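Local coordinates for protein bacterial regulatory proteins, tetR family (PDB 3AQT) that binds resorcinol as a TetR-family transcriptional repressor and probably recognises DNA through an N-terminal helix-turn-helix motif, at residues E91-F102 with F143-L154; D118-H129 with I231-I239. All coordinates share one frame; numbering follows the deposited sequence.

Contact 1: E91-F102 with F143-L154; sequences EQLLQAVAEDAF and FFIQMGAAHPVL
Glu91 meets the loop at Ala149 and Met147, opening a knobs-into-holes contact in the all-helical TetR fold between helix 90-111, which runs on from the DNA-binding region, and two helices of the ligand-binding region. A bend at chi2 (-62°) turns its carboxylate to this side; OE2 accepts a hydrogen bond from a water that also donates to Gln146 O, bridging the segments. OE1 accepts from Gln95 NE2 at 2.9 Å, nearly along the C-O axis and in the amide plane, which holds both polar ends over the Ala149 methyl; Gln95 OE1 is held in turn by Arg156. Leu94 CD1 touches the selenium of Met147 (a selenomethionine, poorly ordered) and the edge of the Phe143 ring. Val97 CG1 reaches the same edge at CZ, 3.9 Å away, while Ala98 CA lies over a face of that ring, off its centre. Glu99 CG touches Val153 CG1, and the carboxylate goes on to a salt bridge with Arg156. Ala101 CB touches Phe143 CE2. Phe102 is a knob among Phe143, Phe144, Val153 and Leu154. Its ring and that of Phe143 meet obliquely, planes 64° apart, and Trp140 makes an edge-to-face pair with the Phe102 ring. Val153 CG1 touches the Phe102 edge at CD2 (3.5 Å), and Leu154 CD2 stands 3.5 Å above the ring centre.

Contact 2: D118-H129 with I231-I239; sequences DPAEVFAGSLRH and IASRPLPEI. With RCO (resorcinol), chain D.
Arg128 CB touches Leu236 CD2 at 4.0 Å, and the side chain runs on toward the C-terminal tail. CD passes Ala232 O; the bend at chi3 (60°) puts this oxygen, 3.1 Å from CZ, over one guanidinium face and Leu236 CB over the other, toward the rim and nearest NH2 (4.1 Å). NE turns to a salt bridge with Asp210, and NH1 gives a hydrogen bond to Arg234 O (2.8 Å, 164°), in the plane of both groups. NH1 also donates to a water bridging to Ile231 O. Helix 119-134 carries, on the side turned from the resorcinol pocket of this TetR ligand-binding domain, a tail that leaves helix 225-231 through a type I turn at 231-234, then runs on without helix or strand; Phe123, Ser126 and Leu127 of helix 119-134 reach the ligand, Ser126 CB coming 3.4 Å from resorcinol C3. Asp118 is the N-cap, its OD1 accepting from Ala120 N, while OD2 bridges to Arg174 and weakly to Arg234. Arg234 NH1 binds Glu121 OE1 at 2.7 Å from above the carboxylate plane, the flat groups 87° apart. The His129 ring has Leu236 CD2 and Ile239 CB on opposite faces, NE2 donating weakly to Pro237 O at its edge.

Overall arrangement
Contact 1 is buried, its centre about 8 Å from the centre of the chain, whereas contact 2 is partly buried, its centre about 15 Å from it. They share no segment, but their segments alternate along the chain, so the pairings cross. Helix 90-111 serves both regions: its earlier turns pack in contact 1, and Leu109, further along, touches His129 and Ile239 of contact 2. In contact 1 apolar side chains and rings interlock, and no direct hydrogen bond joins the segments; contact 2 joins salt bridges and arginine-to-carbonyl bonds with apolar packing on the His129 ring. The centres are about 24 Å apart, and resorcinol touches 118-129 but lies about 7 Å from the Leu154 side chain.

Contact 1: E91-F102 with F143-L154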
loop_
_atom_site.group_PDB
_atom_site.type_symbol
_atom_site.label_atom_id
_atom_site.label_comp_id
_atom_site.label_asym_id
_atom_site.label_seq_id
_atom_site.Cartn_x
_atom_site.Cartn_y
_atom_site.Cartn_z
ATOM N N GLU B 91 5.387 -12.310 -14.157
ATOM C CA GLU B 91 5.211 -11.914 -12.764
ATOM C C GLU B 91 5.876 -12.844 -11.762
ATOM O O GLU B 91 6.531 -12.380 -10.833
ATOM C CB GLU B 91 3.720 -11.798 -12.420
ATOM C CG GLU B 91 3.229 -10.369 -12.279
ATOM C CD GLU B 91 3.929 -9.606 -11.156
ATOM O OE1 GLU B 91 3.810 -10.022 -9.981
ATOM O OE2 GLU B 91 4.599 -8.587 -11.452
ATOM N N GLN B 92 5.697 -14.150 -11.937
ATOM C CA GLN B 92 6.289 -15.110 -11.017
ATOM C C GLN B 92 7.805 -14.907 -10.943
ATOM O O GLN B 92 8.384 -14.868 -9.852
ATOM C CB GLN B 92 5.974 -16.544 -11.459
ATOM C CG GLN B 92 5.129 -17.350 -10.462
ATOM C CD GLN B 92 5.807 -18.660 -10.026
ATOM O OE1 GLN B 92 6.006 -19.578 -10.827
ATOM N NE2 GLN B 92 6.167 -18.741 -8.746
ATOM N N LEU B 93 8.444 -14.763 -12.100
ATOM C CA LEU B 93 9.885 -14.565 -12.148
ATOM C C LEU B 93 10.274 -13.267 -11.472
ATOM O O LEU B 93 11.288 -13.195 -10.788
ATOM C CB LEU B 93 10.373 -14.542 -13.599
ATOM C CG LEU B 93 11.846 -14.172 -13.820
ATOM C CD1 LEU B 93 12.741 -15.315 -13.353
ATOM C CD2 LEU B 93 12.089 -13.885 -15.292
ATOM N N LEU B 94 9.470 -12.233 -11.676
ATOM C CA LEU B 94 9.741 -10.931 -11.084
ATOM C C LEU B 94 9.709 -11.090 -9.565
ATOM O O LEU B 94 10.569 -10.584 -8.843
ATOM C CB LEU B 94 8.671 -9.931 -11.522
ATOM C CG LEU B 94 9.114 -8.503 -11.846
ATOM C CD1 LEU B 94 9.917 -7.914 -10.685
ATOM C CD2 LEU B 94 9.961 -8.525 -13.121
ATOM N N GLN B 95 8.711 -11.819 -9.090
ATOM C CA GLN B 95 8.562 -12.049 -7.671
ATOM C C GLN B 95 9.742 -12.804 -7.068
ATOM O O GLN B 95 10.167 -12.501 -5.951
ATOM C CB GLN B 95 7.249 -12.777 -7.412
ATOM C CG GLN B 95 6.058 -11.847 -7.513
ATOM C CD GLN B 95 4.751 -12.555 -7.277
ATOM O OE1 GLN B 95 4.656 -13.456 -6.439
ATOM N NE2 GLN B 95 3.725 -12.149 -8.006
ATOM N N ALA B 96 10.279 -13.771 -7.805
ATOM C CA ALA B 96 11.421 -14.538 -7.324
ATOM C C ALA B 96 12.631 -13.627 -7.201
ATOM O O ALA B 96 13.392 -13.730 -6.244
ATOM C CB ALA B 96 11.724 -15.687 -8.266
ATOM N N VAL B 97 12.803 -12.729 -8.166
ATOM C CA VAL B 97 13.919 -11.793 -8.141
ATOM C C VAL B 97 13.771 -10.838 -6.952
ATOM O O VAL B 97 14.752 -10.515 -6.279
ATOM C CB VAL B 97 13.994 -10.991 -9.474
ATOM C CG1 VAL B 97 14.991 -9.845 -9.366
ATOM C CG2 VAL B 97 14.411 -11.924 -10.599
ATOM N N ALA B 98 12.544 -10.384 -6.699
ATOM C CA ALA B 98 12.281 -9.483 -5.576
ATOM C C ALA B 98 12.517 -10.217 -4.251
ATOM O O ALA B 98 13.071 -9.648 -3.313
ATOM C CB ALA B 98 10.844 -8.958 -5.638
ATOM N N GLU B 99 12.098 -11.479 -4.173
ATOM C CA GLU B 99 12.308 -12.251 -2.950
ATOM C C GLU B 99 13.802 -12.326 -2.665
ATOM O O GLU B 99 14.242 -12.152 -1.524
ATOM C CB GLU B 99 11.748 -13.673 -3.075
ATOM C CG GLU B 99 10.252 -13.787 -2.812
ATOM C CD GLU B 99 9.804 -15.224 -2.548
ATOM O OE1 GLU B 99 10.664 -16.130 -2.474
ATOM O OE2 GLU B 99 8.584 -15.452 -2.405
ATOM N N ASP B 100 14.578 -12.581 -3.711
ATOM C CA ASP B 100 16.015 -12.681 -3.579
ATOM C C ASP B 100 16.582 -11.371 -3.035
ATOM O O ASP B 100 17.419 -11.374 -2.138
ATOM C CB ASP B 100 16.636 -13.016 -4.941
ATOM C CG ASP B 100 18.150 -13.119 -4.885
ATOM O OD1 ASP B 100 18.664 -14.103 -4.306
ATOM O OD2 ASP B 100 18.826 -12.213 -5.419
ATOM N N ALA B 101 16.114 -10.248 -3.565
ATOM C CA ALA B 101 16.598 -8.948 -3.105
ATOM C C ALA B 101 16.205 -8.637 -1.653
ATOM O O ALA B 101 17.038 -8.213 -0.851
ATOM C CB ALA B 101 16.090 -7.842 -4.028
ATOM N N PHE B 102 14.937 -8.848 -1.315
ATOM C CA PHE B 102 14.475 -8.562 0.036
ATOM C C PHE B 102 15.077 -9.500 1.075
ATOM O O PHE B 102 15.415 -9.073 2.181
ATOM C CB PHE B 102 12.949 -8.628 0.106
ATOM C CG PHE B 102 12.256 -7.655 -0.799
ATOM C CD1 PHE B 102 12.791 -6.392 -1.023
ATOM C CD2 PHE B 102 11.052 -7.995 -1.408
ATOM C CE1 PHE B 102 12.139 -5.478 -1.841
ATOM C CE2 PHE B 102 10.387 -7.091 -2.230
ATOM C CZ PHE B 102 10.932 -5.825 -2.449
ATOM N N PHE B 143 11.054 -2.410 -8.145
ATOM C CA PHE B 143 10.133 -3.299 -7.444
ATOM C C PHE B 143 8.949 -2.523 -6.868
ATOM O O PHE B 143 7.793 -2.904 -7.045
ATOM C CB PHE B 143 10.840 -4.031 -6.291
ATOM C CG PHE B 143 11.981 -4.918 -6.723
ATOM C CD1 PHE B 143 11.816 -5.840 -7.752
ATOM C CD2 PHE B 143 13.219 -4.839 -6.087
ATOM C CE1 PHE B 143 12.865 -6.672 -8.142
ATOM C CE2 PHE B 143 14.282 -5.669 -6.469
ATOM C CZ PHE B 143 14.101 -6.586 -7.501
ATOM N N PHE B 144 9.249 -1.428 -6.180
ATOM C CA PHE B 144 8.216 -0.616 -5.547
ATOM C C PHE B 144 7.283 0.152 -6.471
ATOM O O PHE B 144 6.225 0.599 -6.038
ATOM C CB PHE B 144 8.862 0.340 -4.548
ATOM C CG PHE B 144 9.369 -0.342 -3.314
ATOM C CD1 PHE B 144 8.511 -0.636 -2.266
ATOM C CD2 PHE B 144 10.691 -0.740 -3.223
ATOM C CE1 PHE B 144 8.960 -1.316 -1.144
ATOM C CE2 PHE B 144 11.151 -1.423 -2.104
ATOM C CZ PHE B 144 10.280 -1.711 -1.064
ATOM N N ILE B 145 7.657 0.301 -7.737
ATOM C CA ILE B 145 6.813 1.027 -8.679
ATOM C C ILE B 145 6.093 0.100 -9.655
ATOM O O ILE B 145 4.869 -0.009 -9.612
ATOM C CB ILE B 145 7.630 2.080 -9.472
ATOM C CG1 ILE B 145 8.816 1.411 -10.173
ATOM C CG2 ILE B 145 8.115 3.177 -8.529
ATOM C CD1 ILE B 145 9.733 2.340 -10.988
ATOM N N GLN B 146 6.851 -0.573 -10.521
ATOM C CA GLN B 146 6.281 -1.484 -11.516
ATOM C C GLN B 146 5.803 -2.841 -10.993
ATOM O O GLN B 146 5.586 -3.762 -11.784
ATOM C CB GLN B 146 7.284 -1.746 -12.646
ATOM C CG GLN B 146 7.426 -0.638 -13.670
ATOM C CD GLN B 146 8.673 0.187 -13.457
ATOM O OE1 GLN B 146 9.768 -0.353 -13.307
ATOM N NE2 GLN B 146 8.518 1.506 -13.450
HETATM N N MSE B 147 5.640 -2.987 -9.684
HETATM C CA MSE B 147 5.193 -4.271 -9.149
HETATM C C MSE B 147 4.100 -4.083 -8.097
HETATM O O MSE B 147 4.336 -3.537 -7.014
HETATM C CB MSE B 147 6.394 -5.044 -8.572
HETATM C CG MSE B 147 6.102 -6.488 -8.126
HETATM SE SE MSE B 147 7.705 -7.549 -7.678
HETATM C CE MSE B 147 8.256 -6.615 -6.068
ATOM N N GLY B 148 2.893 -4.528 -8.437
ATOM C CA GLY B 148 1.773 -4.402 -7.521
ATOM C C GLY B 148 1.794 -5.492 -6.471
ATOM O O GLY B 148 1.103 -5.413 -5.457
ATOM N N ALA B 149 2.593 -6.519 -6.727
ATOM C CA ALA B 149 2.709 -7.625 -5.804
ATOM C C ALA B 149 3.852 -7.372 -4.826
ATOM O O ALA B 149 4.286 -8.285 -4.122
ATOM C CB ALA B 149 2.942 -8.931 -6.571
ATOM N N ALA B 150 4.339 -6.136 -4.773
ATOM C CA ALA B 150 5.426 -5.803 -3.854
ATOM C C ALA B 150 5.019 -6.127 -2.420
ATOM O O ALA B 150 5.772 -6.748 -1.675
ATOM C CB ALA B 150 5.787 -4.332 -3.966
ATOM N N HIS B 151 3.815 -5.722 -2.045
ATOM C CA HIS B 151 3.331 -5.961 -0.697
ATOM C C HIS B 151 3.352 -7.434 -0.305
ATOM O O HIS B 151 3.897 -7.793 0.735
ATOM C CB HIS B 151 1.919 -5.405 -0.530
ATOM C CG HIS B 151 1.435 -5.430 0.885
ATOM N ND1 HIS B 151 1.853 -4.517 1.830
ATOM C CD2 HIS B 151 0.615 -6.291 1.534
ATOM C CE1 HIS B 151 1.314 -4.816 2.998
ATOM N NE2 HIS B 151 0.559 -5.889 2.845
ATOM N N PRO B 152 2.748 -8.310 -1.123
ATOM C CA PRO B 152 2.739 -9.743 -0.791
ATOM C C PRO B 152 4.148 -10.332 -0.655
ATOM O O PRO B 152 4.388 -11.185 0.201
ATOM C CB PRO B 152 1.966 -10.369 -1.958
ATOM C CG PRO B 152 1.085 -9.265 -2.434
ATOM C CD PRO B 152 1.974 -8.050 -2.351
ATOM N N VAL B 153 5.070 -9.893 -1.510
ATOM C CA VAL B 153 6.446 -10.380 -1.462
ATOM C C VAL B 153 7.108 -9.902 -0.174
ATOM O O VAL B 153 7.720 -10.683 0.547
ATOM C CB VAL B 153 7.275 -9.884 -2.675
ATOM C CG1 VAL B 153 8.723 -10.339 -2.532
ATOM C CG2 VAL B 153 6.688 -10.424 -3.977
ATOM N N LEU B 154 6.980 -8.615 0.114
ATOM C CA LEU B 154 7.548 -8.064 1.330
ATOM C C LEU B 154 7.023 -8.826 2.546
ATOM O O LEU B 154 7.774 -9.122 3.474
ATOM C CB LEU B 154 7.211 -6.576 1.450
ATOM C CG LEU B 154 8.015 -5.669 0.520
ATOM C CD1 LEU B 154 7.428 -4.272 0.509
ATOM C CD2 LEU B 154 9.462 -5.648 0.969
HETATM O O HOH W 1 4.695 -6.154 -12.511
#

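Contact 2: D118-H129 with I231-I239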
loop_
_atom_site.group_PDB
_atom_site.type_symbol
_atom_site.label_atom_id
_atom_site.label_comp_id
_atom_site.label_asym_id
_atom_site.label_seq_id
_atom_site.Cartn_x
_atom_site.Cartn_y
_atom_site.Cartn_z
ATOM N N ASP B 118 17.646 -1.433 22.222
ATOM C CA ASP B 118 16.341 -0.805 22.068
ATOM C C ASP B 118 15.555 -1.365 20.881
ATOM O O ASP B 118 15.943 -1.191 19.721
ATOM C CB ASP B 118 16.519 0.701 21.897
ATOM C CG ASP B 118 15.242 1.467 22.114
ATOM O OD1 ASP B 118 14.150 0.865 22.040
ATOM O OD2 ASP B 118 15.332 2.688 22.352
ATOM N N PRO B 119 14.435 -2.043 21.158
ATOM C CA PRO B 119 13.612 -2.616 20.094
ATOM C C PRO B 119 13.172 -1.529 19.114
ATOM O O PRO B 119 13.019 -1.772 17.916
ATOM C CB PRO B 119 12.428 -3.226 20.857
ATOM C CG PRO B 119 13.018 -3.555 22.193
ATOM C CD PRO B 119 13.866 -2.337 22.481
ATOM N N ALA B 120 12.978 -0.325 19.630
ATOM C CA ALA B 120 12.554 0.789 18.799
ATOM C C ALA B 120 13.629 1.148 17.787
ATOM O O ALA B 120 13.315 1.579 16.682
ATOM C CB ALA B 120 12.227 2.005 19.664
ATOM N N GLU B 121 14.894 0.964 18.160
ATOM C CA GLU B 121 15.991 1.298 17.257
ATOM C C GLU B 121 16.173 0.207 16.209
ATOM O O GLU B 121 16.557 0.480 15.071
ATOM C CB GLU B 121 17.295 1.487 18.033
ATOM C CG GLU B 121 18.224 2.513 17.401
ATOM C CD GLU B 121 19.559 2.641 18.132
ATOM O OE1 GLU B 121 19.569 2.588 19.385
ATOM O OE2 GLU B 121 20.596 2.812 17.453
ATOM N N VAL B 122 15.900 -1.031 16.604
ATOM C CA VAL B 122 16.019 -2.154 15.695
ATOM C C VAL B 122 15.009 -1.965 14.569
ATOM O O VAL B 122 15.344 -2.064 13.388
ATOM C CB VAL B 122 15.722 -3.495 16.421
ATOM C CG1 VAL B 122 15.699 -4.640 15.423
ATOM C CG2 VAL B 122 16.775 -3.754 17.486
ATOM N N PHE B 123 13.769 -1.685 14.956
ATOM C CA PHE B 123 12.673 -1.488 14.016
ATOM C C PHE B 123 12.905 -0.277 13.129
ATOM O O PHE B 123 12.766 -0.355 11.906
ATOM C CB PHE B 123 11.372 -1.324 14.797
ATOM C CG PHE B 123 10.147 -1.248 13.938
ATOM C CD1 PHE B 123 9.889 -2.221 12.979
ATOM C CD2 PHE B 123 9.220 -0.224 14.125
ATOM C CE1 PHE B 123 8.726 -2.179 12.221
ATOM C CE2 PHE B 123 8.054 -0.174 13.370
ATOM C CZ PHE B 123 7.807 -1.156 12.416
ATOM N N ALA B 124 13.265 0.839 13.752
ATOM C CA ALA B 124 13.522 2.070 13.024
ATOM C C ALA B 124 14.703 1.919 12.074
ATOM O O ALA B 124 14.635 2.325 10.916
ATOM C CB ALA B 124 13.790 3.199 14.001
ATOM N N GLY B 125 15.786 1.337 12.575
ATOM C CA GLY B 125 16.970 1.157 11.759
ATOM C C GLY B 125 16.711 0.260 10.567
ATOM O O GLY B 125 17.212 0.509 9.464
ATOM N N SER B 126 15.941 -0.798 10.790
ATOM C CA SER B 126 15.617 -1.719 9.721
ATOM C C SER B 126 14.879 -0.964 8.622
ATOM O O SER B 126 15.230 -1.059 7.439
ATOM C CB SER B 126 14.735 -2.859 10.242
ATOM O OG SER B 126 15.392 -3.608 11.251
ATOM N N LEU B 127 13.859 -0.205 9.020
ATOM C CA LEU B 127 13.075 0.555 8.062
ATOM C C LEU B 127 13.919 1.578 7.318
ATOM O O LEU B 127 13.772 1.745 6.105
ATOM C CB LEU B 127 11.898 1.231 8.767
ATOM C CG LEU B 127 10.894 0.224 9.347
ATOM C CD1 LEU B 127 9.789 0.951 10.109
ATOM C CD2 LEU B 127 10.311 -0.617 8.211
ATOM N N ARG B 128 14.819 2.252 8.029
ATOM C CA ARG B 128 15.663 3.247 7.382
ATOM C C ARG B 128 16.545 2.599 6.319
ATOM O O ARG B 128 16.798 3.195 5.273
ATOM C CB ARG B 128 16.513 3.985 8.415
ATOM C CG ARG B 128 15.693 4.855 9.350
ATOM C CD ARG B 128 16.553 5.447 10.433
ATOM N NE ARG B 128 17.619 6.269 9.873
ATOM C CZ ARG B 128 18.659 6.721 10.568
ATOM N NH1 ARG B 128 18.783 6.429 11.859
ATOM N NH2 ARG B 128 19.569 7.478 9.974
ATOM N N HIS B 129 17.001 1.375 6.575
ATOM C CA HIS B 129 17.822 0.680 5.587
ATOM C C HIS B 129 17.008 0.356 4.332
ATOM O O HIS B 129 17.518 0.471 3.219
ATOM C CB HIS B 129 18.404 -0.619 6.161
ATOM C CG HIS B 129 19.658 -0.419 6.949
ATOM N ND1 HIS B 129 20.785 0.164 6.409
ATOM C CD2 HIS B 129 19.963 -0.708 8.236
ATOM C CE1 HIS B 129 21.729 0.225 7.331
ATOM N NE2 HIS B 129 21.256 -0.298 8.447
ATOM N N ILE B 231 14.931 8.870 18.061
ATOM C CA ILE B 231 15.348 7.497 17.839
ATOM C C ILE B 231 15.653 7.237 16.365
ATOM O O ILE B 231 16.594 6.524 16.039
ATOM C CB ILE B 231 14.273 6.514 18.308
ATOM C CG1 ILE B 231 14.035 6.697 19.806
ATOM C CG2 ILE B 231 14.710 5.090 18.000
ATOM C CD1 ILE B 231 14.693 5.722 20.788
ATOM N N ALA B 232 14.865 7.827 15.476
ATOM C CA ALA B 232 15.068 7.633 14.052
ATOM C C ALA B 232 16.257 8.415 13.523
ATOM O O ALA B 232 16.609 8.288 12.348
ATOM C CB ALA B 232 13.818 8.029 13.293
ATOM N N SER B 233 16.876 9.220 14.382
ATOM C CA SER B 233 18.026 10.022 13.970
ATOM C C SER B 233 19.362 9.492 14.492
ATOM O O SER B 233 20.406 10.084 14.238
ATOM C CB SER B 233 17.849 11.466 14.434
ATOM O OG SER B 233 17.897 11.544 15.855
ATOM N N ARG B 234 19.332 8.383 15.224
ATOM C CA ARG B 234 20.554 7.793 15.758
ATOM C C ARG B 234 21.462 7.304 14.639
ATOM O O ARG B 234 20.992 6.943 13.567
ATOM C CB ARG B 234 20.208 6.632 16.680
ATOM C CG ARG B 234 19.440 7.063 17.897
ATOM C CD ARG B 234 19.067 5.886 18.759
ATOM N NE ARG B 234 18.361 6.349 19.942
ATOM C CZ ARG B 234 17.846 5.555 20.868
ATOM N NH1 ARG B 234 17.954 4.238 20.749
ATOM N NH2 ARG B 234 17.218 6.081 21.914
ATOM N N PRO B 235 22.782 7.284 14.873
ATOM C CA PRO B 235 23.697 6.821 13.823
ATOM C C PRO B 235 23.284 5.433 13.338
ATOM O O PRO B 235 23.036 4.530 14.141
ATOM C CB PRO B 235 25.051 6.825 14.526
ATOM C CG PRO B 235 24.892 7.916 15.543
ATOM C CD PRO B 235 23.523 7.623 16.097
ATOM N N LEU B 236 23.205 5.270 12.022
ATOM C CA LEU B 236 22.789 4.000 11.452
ATOM C C LEU B 236 23.959 3.067 11.191
ATOM O O LEU B 236 24.904 3.425 10.502
ATOM C CB LEU B 236 22.028 4.236 10.153
ATOM C CG LEU B 236 21.181 3.064 9.651
ATOM C CD1 LEU B 236 20.129 2.710 10.685
ATOM C CD2 LEU B 236 20.523 3.441 8.340
ATOM N N PRO B 237 23.896 1.843 11.740
ATOM C CA PRO B 237 24.948 0.832 11.575
ATOM C C PRO B 237 25.083 0.388 10.117
ATOM O O PRO B 237 24.078 0.178 9.441
ATOM C CB PRO B 237 24.468 -0.317 12.471
ATOM C CG PRO B 237 23.564 0.363 13.484
ATOM C CD PRO B 237 22.825 1.343 12.623
ATOM N N GLU B 238 26.324 0.248 9.648
ATOM C CA GLU B 238 26.617 -0.192 8.278
ATOM C C GLU B 238 25.957 -1.538 8.003
ATOM O O GLU B 238 26.072 -2.469 8.800
ATOM C CB GLU B 238 28.132 -0.331 8.065
ATOM C CG GLU B 238 28.917 0.983 8.071
ATOM C CD GLU B 238 28.677 1.828 6.824
ATOM O OE1 GLU B 238 29.290 2.914 6.714
ATOM O OE2 GLU B 238 27.877 1.405 5.958
ATOM N N ILE B 239 25.286 -1.641 6.861
ATOM C CA ILE B 239 24.583 -2.862 6.485
ATOM C C ILE B 239 25.420 -3.759 5.574
ATOM O O ILE B 239 25.318 -4.984 5.640
ATOM C CB ILE B 239 23.251 -2.517 5.781
ATOM C CG1 ILE B 239 22.376 -3.761 5.667
ATOM C CG2 ILE B 239 23.525 -1.936 4.396
ATOM C CD1 ILE B 239 20.910 -3.490 5.335
HETATM C C1 RCO D . 12.863 -6.142 8.736
HETATM C C2 RCO D . 12.790 -5.921 10.147
HETATM C C3 RCO D . 11.993 -4.860 10.658
HETATM C C4 RCO D . 11.279 -4.040 9.767
HETATM C C5 RCO D . 11.350 -4.257 8.382
HETATM C C6 RCO D . 12.145 -5.314 7.862
HETATM O O1 RCO D . 13.648 -7.180 8.242
HETATM O O3 RCO D . 11.904 -4.617 12.026
HETATM O O HOH W 2 16.815 4.290 24.053
HETATM O O HOH W 3 17.338 4.948 13.722
#